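Local coordinates for protein polyphosphate kinase (Porphyromonas gingivalis, PDB 2O8R) that probably transfers the terminal phosphate of ATP reversibly onto a growing long-chain polyphosphate, with magnesium as cofactor, at residues A519-V531 with V551-V563. The protein carries 3 engineered substitutions. Numbering follows the deposited sequence.
Sequences AITNLIEREIENV and VITQLYRASEAGV
Ile524 enters the helix of 551-560 as a knob into a hole formed by Val551, Gln554, Leu555 and Ala558. Its CD1 reaches Leu555 CD2 at 4.2 Å, while its CG2 lies 4.1 Å from Ala558 CB. One turn on, Ile528 spreads its branches. CG1, anti to the carbonyl carbon (chi1 -63°), lies over Ala558 and Val563, and CG2 meets Ala561 CB at 3.8 Å. The backbones come close here, with Ala558 CA 5.8 Å from Ile528 CA, consistent with the small side chain of Ala558. The axes run nearly parallel, 12° apart. The second helix ends in a Schellman motif at Gly562, which has positive phi. This turn brings Val563 back to the first helix, where its CG2 packs 3.9 Å from Val531 CG2.

The polar edge carries a salt bridge. Arg557 NH2 donates to Glu525 OE2 at 2.6 Å, with an N-H...O angle of 148°; the carboxylate oxygen accepts through its syn lone pair. Carboxylate and guanidinium are nearly coplanar. Beside them, Thr521 OG1 is within weak hydrogen-bonding distance of Gln554 OE1, with the carbonyl of Gly517 as an alternative acceptor.

Both helices belong to C-terminal domain 2, of the PLD clan, and cover one face of its mixed sheet. In the chain, strand 538-543 lies between the two helices; its Met539 touches Ile524, Leu555, Ala558 and Val563. Phe603 of the adjacent strand 600-603 also touches Ile524.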
loop_
_atom_site.group_PDB
_atom_site.type_symbol
_atom_site.label_atom_id
_atom_site.label_comp_id
_atom_site.label_asym_id
_atom_site.label_seq_id
_atom_site.Cartn_x
_atom_site.Cartn_y
_atom_site.Cartn_z
ATOM N N ALA A 519 28.944 20.319 -24.361
ATOM C CA ALA A 519 27.827 20.923 -25.075
ATOM C C ALA A 519 27.294 22.147 -24.352
ATOM O O ALA A 519 27.112 23.192 -24.976
ATOM C CB ALA A 519 26.717 19.907 -25.306
ATOM N N ILE A 520 27.069 22.019 -23.041
ATOM C CA ILE A 520 26.637 23.150 -22.210
ATOM C C ILE A 520 27.630 24.326 -22.275
ATOM O O ILE A 520 27.215 25.476 -22.484
ATOM C CB ILE A 520 26.378 22.727 -20.755
ATOM C CG1 ILE A 520 25.129 21.852 -20.678
ATOM C CG2 ILE A 520 26.141 23.925 -19.876
ATOM C CD1 ILE A 520 24.948 21.183 -19.332
ATOM N N THR A 521 28.927 24.029 -22.136
ATOM C CA THR A 521 29.992 25.031 -22.291
ATOM C C THR A 521 30.003 25.688 -23.688
ATOM O O THR A 521 30.041 26.913 -23.813
ATOM C CB THR A 521 31.377 24.434 -21.990
ATOM O OG1 THR A 521 31.464 24.115 -20.598
ATOM C CG2 THR A 521 32.477 25.433 -22.318
ATOM N N ASN A 522 29.956 24.872 -24.734
ATOM C CA ASN A 522 29.922 25.390 -26.094
ATOM C C ASN A 522 28.749 26.325 -26.342
ATOM O O ASN A 522 28.939 27.435 -26.837
ATOM C CB ASN A 522 29.892 24.241 -27.094
ATOM C CG ASN A 522 31.062 23.308 -26.929
ATOM O OD1 ASN A 522 32.119 23.698 -26.419
ATOM N ND2 ASN A 522 30.879 22.058 -27.339
ATOM N N LEU A 523 27.549 25.863 -25.989
ATOM C CA LEU A 523 26.318 26.646 -26.111
ATOM C C LEU A 523 26.389 28.011 -25.401
ATOM O O LEU A 523 25.990 29.029 -25.976
ATOM C CB LEU A 523 25.125 25.845 -25.579
ATOM C CG LEU A 523 24.634 24.626 -26.365
ATOM C CD1 LEU A 523 23.918 23.630 -25.452
ATOM C CD2 LEU A 523 23.722 25.033 -27.513
ATOM N N ILE A 524 26.893 28.034 -24.163
ATOM C CA ILE A 524 27.018 29.287 -23.421
ATOM C C ILE A 524 28.063 30.189 -24.058
ATOM O O ILE A 524 27.845 31.396 -24.214
ATOM C CB ILE A 524 27.400 29.068 -21.945
ATOM C CG1 ILE A 524 26.275 28.335 -21.208
ATOM C CG2 ILE A 524 27.676 30.410 -21.279
ATOM C CD1 ILE A 524 26.643 27.857 -19.812
ATOM N N GLU A 525 29.195 29.585 -24.420
ATOM C CA GLU A 525 30.282 30.295 -25.063
ATOM C C GLU A 525 29.825 30.965 -26.354
ATOM O O GLU A 525 30.153 32.125 -26.607
ATOM C CB GLU A 525 31.447 29.359 -25.364
ATOM C CG GLU A 525 32.380 29.103 -24.203
ATOM C CD GLU A 525 32.948 30.364 -23.586
ATOM O OE1 GLU A 525 33.012 31.422 -24.254
ATOM O OE2 GLU A 525 33.354 30.288 -22.413
ATOM N N ARG A 526 29.056 30.235 -27.158
ATOM C CA ARG A 526 28.555 30.760 -28.422
ATOM C C ARG A 526 27.784 32.065 -28.252
ATOM O O ARG A 526 27.865 32.951 -29.111
ATOM C CB ARG A 526 27.697 29.727 -29.134
ATOM C CG ARG A 526 27.090 30.240 -30.423
ATOM C CD ARG A 526 26.594 29.121 -31.274
ATOM N NE ARG A 526 25.458 28.460 -30.654
ATOM C CZ ARG A 526 24.689 27.573 -31.268
ATOM N NH1 ARG A 526 24.927 27.252 -32.533
ATOM N NH2 ARG A 526 23.677 27.018 -30.618
ATOM N N GLU A 527 27.058 32.184 -27.141
ATOM C CA GLU A 527 26.329 33.415 -26.830
ATOM C C GLU A 527 27.308 34.515 -26.482
ATOM O O GLU A 527 27.093 35.665 -26.864
ATOM C CB GLU A 527 25.333 33.231 -25.676
ATOM C CG GLU A 527 24.294 32.155 -25.883
ATOM C CD GLU A 527 23.260 32.512 -26.932
ATOM O OE1 GLU A 527 22.784 33.674 -26.925
ATOM O OE2 GLU A 527 22.921 31.618 -27.754
ATOM N N ILE A 528 28.379 34.166 -25.764
ATOM C CA ILE A 528 29.399 35.163 -25.417
ATOM C C ILE A 528 30.020 35.754 -26.677
ATOM O O ILE A 528 30.096 36.974 -26.818
ATOM C CB ILE A 528 30.520 34.599 -24.520
ATOM C CG1 ILE A 528 29.966 34.144 -23.170
ATOM C CG2 ILE A 528 31.624 35.646 -24.327
ATOM C CD1 ILE A 528 31.005 33.496 -22.302
ATOM N N GLU A 529 30.429 34.872 -27.588
ATOM C CA GLU A 529 31.003 35.255 -28.877
ATOM C C GLU A 529 30.094 36.202 -29.633
ATOM O O GLU A 529 30.515 37.277 -30.048
ATOM C CB GLU A 529 31.243 34.019 -29.739
ATOM C CG GLU A 529 32.192 33.011 -29.122
ATOM C CD GLU A 529 31.936 31.601 -29.619
ATOM O OE1 GLU A 529 31.741 31.424 -30.841
ATOM O OE2 GLU A 529 31.931 30.669 -28.788
ATOM N N ASN A 530 28.840 35.799 -29.786
ATOM C CA ASN A 530 27.862 36.562 -30.542
ATOM C C ASN A 530 27.744 38.008 -30.081
ATOM O O ASN A 530 27.528 38.906 -30.895
ATOM C CB ASN A 530 26.491 35.874 -30.481
ATOM C CG ASN A 530 26.444 34.557 -31.259
ATOM O OD1 ASN A 530 25.413 33.890 -31.287
ATOM N ND2 ASN A 530 27.559 34.177 -31.884
ATOM N N VAL A 531 27.884 38.226 -28.774
ATOM C CA VAL A 531 27.851 39.573 -28.205
ATOM C C VAL A 531 29.096 40.369 -28.618
ATOM O O VAL A 531 29.033 41.579 -28.850
ATOM C CB VAL A 531 27.719 39.537 -26.668
ATOM C CG1 VAL A 531 27.820 40.950 -26.066
ATOM C CG2 VAL A 531 26.412 38.900 -26.281
ATOM N N VAL A 551 29.455 25.811 -13.671
ATOM C CA VAL A 551 28.472 26.360 -14.597
ATOM C C VAL A 551 28.020 27.740 -14.126
ATOM O O VAL A 551 27.793 28.628 -14.942
ATOM C CB VAL A 551 27.247 25.442 -14.780
ATOM C CG1 VAL A 551 26.523 25.824 -16.028
ATOM C CG2 VAL A 551 27.676 24.028 -14.910
ATOM N N ILE A 552 27.906 27.921 -12.815
ATOM C CA ILE A 552 27.518 29.212 -12.284
ATOM C C ILE A 552 28.567 30.255 -12.671
ATOM O O ILE A 552 28.228 31.361 -13.102
ATOM C CB ILE A 552 27.268 29.162 -10.765
ATOM C CG1 ILE A 552 26.052 28.274 -10.473
ATOM C CG2 ILE A 552 26.996 30.548 -10.231
ATOM C CD1 ILE A 552 25.653 28.197 -9.013
ATOM N N THR A 553 29.838 29.877 -12.589
ATOM C CA THR A 553 30.922 30.794 -12.933
ATOM C C THR A 553 30.871 31.193 -14.411
ATOM O O THR A 553 31.068 32.357 -14.756
ATOM C CB THR A 553 32.312 30.214 -12.564
ATOM O OG1 THR A 553 32.304 29.751 -11.205
ATOM C CG2 THR A 553 33.367 31.268 -12.696
ATOM N N GLN A 554 30.580 30.226 -15.274
ATOM C CA GLN A 554 30.369 30.492 -16.695
ATOM C C GLN A 554 29.220 31.482 -16.910
ATOM O O GLN A 554 29.301 32.371 -17.760
ATOM C CB GLN A 554 30.098 29.182 -17.442
ATOM C CG GLN A 554 31.089 28.088 -17.075
ATOM C CD GLN A 554 30.945 26.821 -17.896
ATOM O OE1 GLN A 554 30.260 26.798 -18.917
ATOM N NE2 GLN A 554 31.610 25.759 -17.457
ATOM N N LEU A 555 28.160 31.331 -16.121
ATOM C CA LEU A 555 27.003 32.196 -16.241
ATOM C C LEU A 555 27.377 33.615 -15.864
ATOM O O LEU A 555 27.023 34.560 -16.574
ATOM C CB LEU A 555 25.855 31.687 -15.375
ATOM C CG LEU A 555 25.272 30.332 -15.770
ATOM C CD1 LEU A 555 24.310 29.844 -14.694
ATOM C CD2 LEU A 555 24.595 30.388 -17.139
ATOM N N TYR A 556 28.106 33.746 -14.756
ATOM C CA TYR A 556 28.637 35.029 -14.303
ATOM C C TYR A 556 29.501 35.680 -15.382
ATOM O O TYR A 556 29.387 36.886 -15.642
ATOM C CB TYR A 556 29.495 34.842 -13.063
ATOM C CG TYR A 556 28.744 34.662 -11.764
ATOM C CD1 TYR A 556 27.639 35.449 -11.454
ATOM C CD2 TYR A 556 29.170 33.724 -10.819
ATOM C CE1 TYR A 556 26.965 35.293 -10.245
ATOM C CE2 TYR A 556 28.514 33.577 -9.609
ATOM C CZ TYR A 556 27.415 34.356 -9.335
ATOM O OH TYR A 556 26.769 34.190 -8.145
ATOM N N ARG A 557 30.363 34.878 -16.007
ATOM C CA ARG A 557 31.177 35.371 -17.107
ATOM C C ARG A 557 30.335 35.765 -18.320
ATOM O O ARG A 557 30.665 36.731 -19.010
ATOM C CB ARG A 557 32.237 34.357 -17.515
ATOM C CG ARG A 557 33.370 34.159 -16.514
ATOM C CD ARG A 557 34.273 33.002 -16.939
ATOM N NE ARG A 557 34.283 32.870 -18.397
ATOM C CZ ARG A 557 33.935 31.774 -19.075
ATOM N NH1 ARG A 557 33.569 30.662 -18.441
ATOM N NH2 ARG A 557 33.971 31.795 -20.400
ATOM N N ALA A 558 29.254 35.034 -18.576
ATOM C CA ALA A 558 28.358 35.385 -19.674
ATOM C C ALA A 558 27.694 36.720 -19.380
ATOM O O ALA A 558 27.620 37.582 -20.247
ATOM C CB ALA A 558 27.325 34.303 -19.897
ATOM N N SER A 559 27.248 36.901 -18.141
ATOM C CA SER A 559 26.655 38.166 -17.708
ATOM C C SER A 559 27.638 39.318 -17.906
ATOM O O SER A 559 27.337 40.290 -18.614
ATOM C CB SER A 559 26.236 38.082 -16.241
ATOM O OG SER A 559 25.629 39.285 -15.808
ATOM N N GLU A 560 28.814 39.182 -17.289
ATOM C CA GLU A 560 29.931 40.115 -17.451
ATOM C C GLU A 560 30.182 40.466 -18.914
ATOM O O GLU A 560 30.438 41.622 -19.238
ATOM C CB GLU A 560 31.206 39.516 -16.846
ATOM C CG GLU A 560 31.286 39.595 -15.321
ATOM C CD GLU A 560 32.404 38.759 -14.734
ATOM O OE1 GLU A 560 32.889 37.836 -15.425
ATOM O OE2 GLU A 560 32.802 39.018 -13.573
ATOM N N ALA A 561 30.084 39.463 -19.790
ATOM C CA ALA A 561 30.309 39.629 -21.226
ATOM C C ALA A 561 29.156 40.297 -21.967
ATOM O O ALA A 561 29.187 40.379 -23.186
ATOM C CB ALA A 561 30.583 38.287 -21.864
ATOM N N GLY A 562 28.129 40.740 -21.248
ATOM C CA GLY A 562 26.961 41.313 -21.894
ATOM C C GLY A 562 25.870 40.336 -22.322
ATOM O O GLY A 562 24.883 40.754 -22.940
ATOM N N VAL A 563 26.022 39.046 -22.008
ATOM C CA VAL A 563 24.936 38.077 -22.249
ATOM C C VAL A 563 23.836 38.217 -21.179
ATOM O O VAL A 563 24.117 38.176 -19.980
ATOM C CB VAL A 563 25.439 36.596 -22.311
ATOM C CG1 VAL A 563 24.304 35.655 -22.693
ATOM C CG2 VAL A 563 26.624 36.433 -23.286
#